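Local coordinates for protein alpha-2,3-sialyltransferase (Campylobacter jejuni, PDB 2P2V) that probably transfers sialic acid from a CMP-activated donor to acceptor sugars through alpha-2,3 linkages, this chain being the N-terminal part of a longer protein, at residues 45-51 / 63-69. Numbering follows the deposited sequence.
Sequences VFRCNQF and IKAVFFN. With CSF (cytidine-5'-monophosphate-3-fluoro-N-acetyl-neuraminic acid), chain O; EDO (1,2-ethanediol), chain D.
Strands 45-48 and 65-68 run parallel; their short axes approach to 4.6 Å and cross at -21°, with F46 beside A65, R47 beside V66 and C48 beside F67. R47 N donates to A65 O (3.2 Å) and N49 N to F67 O (2.8 Å); F67 N reaches R47 O weakly (3.0 Å). Helical backbone angles at K64 (-71/-43) break the second strand, so V45 O accepts from K64 N at 2.9 Å and weakly from A65 N at 3.5 Å.

On one face, F46 and F67, both m, fill the core obliquely: F46 CD2 lies 3.5 Å from F67 CE1, the ring planes at 54°; small A65 leaves room for the F46 ring, its CB 3.7 Å from F46 CE1. On the other face, the F51 ring (chi1 p) touches I63 CD1 through CE2 (3.3 Å) and V66 CG1 through CE1 (3.5 Å). R47, m at chi1 to chi3, lays its aliphatic part near I63, R47 CG to I63 CD1 3.7 Å, while its guanidinium turns to E54 in a salt bridge.

At N49 phi becomes positive (51°), and Q50 centres an inverse gamma turn (weak F51 N to N49 O, 3.0 Å). Amides suit this end because they both donate and accept: N49 ND2 binds CSF O3A and OAA (both 3.0 Å), N69 ND2 binds OAA (3.1 Å), and Q50 grips O9A and O8A. Two waters link N49 OD1 to N69. Such strand ends, lining a nucleotide-sugar pocket at the C-terminal edge of a parallel sheet, are characteristic of Rossmann-like glycosyltransferases.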
loop_
_atom_site.group_PDB
_atom_site.type_symbol
_atom_site.label_atom_id
_atom_site.label_comp_id
_atom_site.label_asym_id
_atom_site.label_seq_id
_atom_site.Cartn_x
_atom_site.Cartn_y
_atom_site.Cartn_z
ATOM N N VAL A 45 13.221 32.552 -2.622
ATOM C CA VAL A 45 13.326 32.529 -4.059
ATOM C C VAL A 45 13.079 31.050 -4.517
ATOM O O VAL A 45 13.620 30.144 -3.879
ATOM C CB VAL A 45 14.750 32.855 -4.477
ATOM C CG1 VAL A 45 14.852 32.777 -5.933
ATOM C CG2 VAL A 45 15.181 34.300 -3.997
ATOM N N PHE A 46 12.335 30.857 -5.606
ATOM C CA PHE A 46 12.187 29.520 -6.237
ATOM C C PHE A 46 12.822 29.612 -7.614
ATOM O O PHE A 46 12.639 30.613 -8.344
ATOM C CB PHE A 46 10.721 29.138 -6.408
ATOM C CG PHE A 46 10.009 28.635 -5.154
ATOM C CD1 PHE A 46 10.636 28.496 -3.933
ATOM C CD2 PHE A 46 8.651 28.309 -5.259
ATOM C CE1 PHE A 46 9.904 28.029 -2.808
ATOM C CE2 PHE A 46 7.921 27.847 -4.176
ATOM C CZ PHE A 46 8.550 27.692 -2.945
ATOM N N ARG A 47 13.604 28.590 -7.986
ATOM C CA ARG A 47 14.174 28.555 -9.325
ATOM C C ARG A 47 13.870 27.176 -9.922
ATOM O O ARG A 47 13.546 26.226 -9.200
ATOM C CB ARG A 47 15.704 28.711 -9.273
ATOM C CG ARG A 47 16.284 30.001 -8.559
ATOM C CD ARG A 47 15.834 31.250 -9.295
ATOM N NE ARG A 47 16.255 31.373 -10.695
ATOM C CZ ARG A 47 17.432 31.861 -11.089
ATOM N NH1 ARG A 47 18.328 32.233 -10.209
ATOM N NH2 ARG A 47 17.701 31.999 -12.381
ATOM N N CYS A 48 13.999 27.045 -11.249
ATOM C CA CYS A 48 13.649 25.775 -11.830
ATOM C C CYS A 48 14.668 25.406 -12.894
ATOM O O CYS A 48 15.401 26.285 -13.392
ATOM C CB CYS A 48 12.262 25.820 -12.482
ATOM S SG CYS A 48 12.020 26.968 -13.853
ATOM N N ASN A 49 14.683 24.120 -13.218
ATOM C CA ASN A 49 15.341 23.653 -14.437
ATOM C C ASN A 49 16.780 24.173 -14.557
ATOM O O ASN A 49 17.542 24.005 -13.608
ATOM C CB ASN A 49 14.452 23.942 -15.639
ATOM C CG ASN A 49 13.066 23.270 -15.520
ATOM O OD1 ASN A 49 12.878 22.337 -14.745
ATOM N ND2 ASN A 49 12.116 23.728 -16.311
ATOM N N GLN A 50 17.171 24.718 -15.728
ATOM C CA GLN A 50 18.564 25.118 -15.909
ATOM C C GLN A 50 18.877 26.531 -15.373
ATOM O O GLN A 50 19.534 27.312 -16.047
ATOM C CB GLN A 50 18.949 24.990 -17.381
ATOM C CG GLN A 50 19.073 23.555 -17.846
ATOM C CD GLN A 50 17.721 22.901 -18.187
ATOM O OE1 GLN A 50 17.201 22.120 -17.400
ATOM N NE2 GLN A 50 17.171 23.197 -19.377
ATOM N N PHE A 51 18.453 26.856 -14.150
ATOM C CA PHE A 51 18.673 28.195 -13.608
ATOM C C PHE A 51 20.183 28.524 -13.495
ATOM O O PHE A 51 20.615 29.682 -13.622
ATOM C CB PHE A 51 17.963 28.348 -12.229
ATOM C CG PHE A 51 18.555 27.503 -11.163
ATOM C CD1 PHE A 51 18.088 26.210 -10.929
ATOM C CD2 PHE A 51 19.617 27.972 -10.405
ATOM C CE1 PHE A 51 18.702 25.391 -9.975
ATOM C CE2 PHE A 51 20.233 27.175 -9.440
ATOM C CZ PHE A 51 19.776 25.866 -9.228
ATOM N N ILE A 63 18.677 29.842 -2.616
ATOM C CA ILE A 63 17.437 29.337 -3.188
ATOM C C ILE A 63 16.617 28.544 -2.149
ATOM O O ILE A 63 17.127 27.592 -1.506
ATOM C CB ILE A 63 17.702 28.499 -4.510
ATOM C CG1 ILE A 63 18.452 29.331 -5.546
ATOM C CG2 ILE A 63 16.358 28.097 -5.072
ATOM C CD1 ILE A 63 19.144 28.492 -6.670
ATOM N N LYS A 64 15.367 28.946 -1.915
ATOM C CA LYS A 64 14.530 28.228 -1.013
ATOM C C LYS A 64 14.116 26.864 -1.597
ATOM O O LYS A 64 14.134 25.865 -0.888
ATOM C CB LYS A 64 13.261 29.041 -0.626
ATOM C CG LYS A 64 12.395 28.382 0.446
ATOM C CD LYS A 64 13.026 28.376 1.874
ATOM C CE LYS A 64 11.981 28.065 2.942
ATOM N NZ LYS A 64 12.582 28.146 4.307
ATOM N N ALA A 65 13.749 26.805 -2.865
ATOM C CA ALA A 65 13.481 25.466 -3.430
ATOM C C ALA A 65 13.859 25.536 -4.884
ATOM O O ALA A 65 13.624 26.537 -5.539
ATOM C CB ALA A 65 12.063 25.084 -3.343
ATOM N N VAL A 66 14.339 24.412 -5.411
ATOM C CA VAL A 66 14.495 24.305 -6.838
ATOM C C VAL A 66 13.549 23.264 -7.348
ATOM O O VAL A 66 13.159 22.355 -6.598
ATOM C CB VAL A 66 15.959 23.843 -7.266
ATOM C CG1 VAL A 66 17.029 24.947 -6.956
ATOM C CG2 VAL A 66 16.335 22.514 -6.605
ATOM N N PHE A 67 13.232 23.331 -8.652
ATOM C CA PHE A 67 12.183 22.464 -9.193
ATOM C C PHE A 67 12.699 21.897 -10.481
ATOM O O PHE A 67 13.132 22.655 -11.348
ATOM C CB PHE A 67 10.907 23.243 -9.517
ATOM C CG PHE A 67 10.211 23.772 -8.292
ATOM C CD1 PHE A 67 10.738 24.885 -7.643
ATOM C CD2 PHE A 67 9.100 23.125 -7.778
ATOM C CE1 PHE A 67 10.101 25.335 -6.446
ATOM C CE2 PHE A 67 8.488 23.564 -6.592
ATOM C CZ PHE A 67 9.000 24.647 -5.963
ATOM N N PHE A 68 12.587 20.586 -10.612
ATOM C CA PHE A 68 13.121 19.881 -11.831
ATOM C C PHE A 68 12.097 18.889 -12.369
ATOM O O PHE A 68 11.310 18.264 -11.618
ATOM C CB PHE A 68 14.389 19.072 -11.446
ATOM C CG PHE A 68 15.544 19.901 -10.906
ATOM C CD1 PHE A 68 16.101 20.988 -11.628
ATOM C CD2 PHE A 68 16.073 19.603 -9.663
ATOM C CE1 PHE A 68 17.145 21.747 -11.086
ATOM C CE2 PHE A 68 17.153 20.317 -9.157
ATOM C CZ PHE A 68 17.697 21.404 -9.898
ATOM N N ASN A 69 12.143 18.670 -13.688
ATOM C CA ASN A 69 11.224 17.780 -14.357
ATOM C C ASN A 69 11.688 16.311 -14.240
ATOM O O ASN A 69 12.896 16.015 -14.118
ATOM C CB ASN A 69 11.119 18.176 -15.871
ATOM C CG ASN A 69 10.360 19.536 -16.082
ATOM O OD1 ASN A 69 9.574 19.986 -15.222
ATOM N ND2 ASN A 69 10.628 20.184 -17.190
HETATM C C5A CSF O . 10.830 22.490 -21.843
HETATM C C4A CSF O . 9.934 23.720 -21.929
HETATM C C2A CSF O . 10.046 24.002 -19.384
HETATM O O6A CSF O . 10.985 22.905 -19.418
HETATM C C6A CSF O . 11.755 22.662 -20.624
HETATM C C3A CSF O . 9.155 23.943 -20.624
HETATM O O4A CSF O . 8.977 23.522 -22.960
HETATM N N5A CSF O . 11.632 22.468 -23.085
HETATM C C7A CSF O . 12.603 21.421 -20.368
HETATM C C8A CSF O . 13.479 21.610 -19.135
HETATM C C9A CSF O . 14.271 20.331 -18.791
HETATM O O9A CSF O . 15.187 20.548 -17.692
HETATM O O8A CSF O . 14.343 22.770 -19.351
HETATM O O7A CSF O . 11.730 20.283 -20.254
HETATM C C1A CSF O . 9.102 23.832 -18.203
HETATM O OBA CSF O . 8.073 24.566 -18.194
HETATM O OAA CSF O . 9.392 22.990 -17.309
HETATM O O1A CSF O . 10.612 25.322 -19.207
HETATM O O2A CSF O . 12.176 26.290 -20.862
HETATM N N1 CSF O . 10.215 30.705 -19.577
HETATM C C2 CSF O . 9.404 31.613 -20.324
HETATM N N3 CSF O . 9.843 32.117 -21.515
HETATM C C4 CSF O . 11.065 31.772 -21.980
HETATM C C5 CSF O . 11.877 30.886 -21.261
HETATM C C6 CSF O . 11.430 30.363 -20.050
HETATM C "C3'" CSF O . 9.266 27.882 -17.966
HETATM C "C2'" CSF O . 8.590 29.179 -18.370
HETATM C "C1'" CSF O . 9.738 30.185 -18.277
HETATM O "O4'" CSF O . 10.824 29.593 -17.530
HETATM C "C4'" CSF O . 10.460 28.279 -17.107
HETATM P PA CSF O . 12.131 25.869 -19.413
HETATM O "O5'" CSF O . 12.144 27.243 -18.544
HETATM C "C5'" CSF O . 11.642 27.317 -17.211
HETATM O "O3'" CSF O . 8.390 27.083 -17.179
HETATM O "O2'" CSF O . 7.541 29.512 -17.420
HETATM N N4 CSF O . 11.527 32.274 -23.166
HETATM O O2 CSF O . 8.259 31.914 -19.887
HETATM O O3A CSF O . 13.183 24.994 -18.794
HETATM C C10 CSF O . 11.965 21.266 -23.587
HETATM O O10 CSF O . 11.652 20.191 -23.053
HETATM C C11 CSF O . 12.779 21.304 -24.860
HETATM F F3A CSF O . 8.263 22.913 -20.429
HETATM C C1 EDO D . 6.599 21.073 -14.884
HETATM O O1 EDO D . 6.694 19.881 -15.694
HETATM C C2 EDO D . 5.400 21.869 -15.363
HETATM O O2 EDO D . 5.033 21.427 -16.681
HETATM O O HOH W 1 10.363 21.900 -13.242
HETATM O O HOH W 2 14.443 20.238 -14.905
#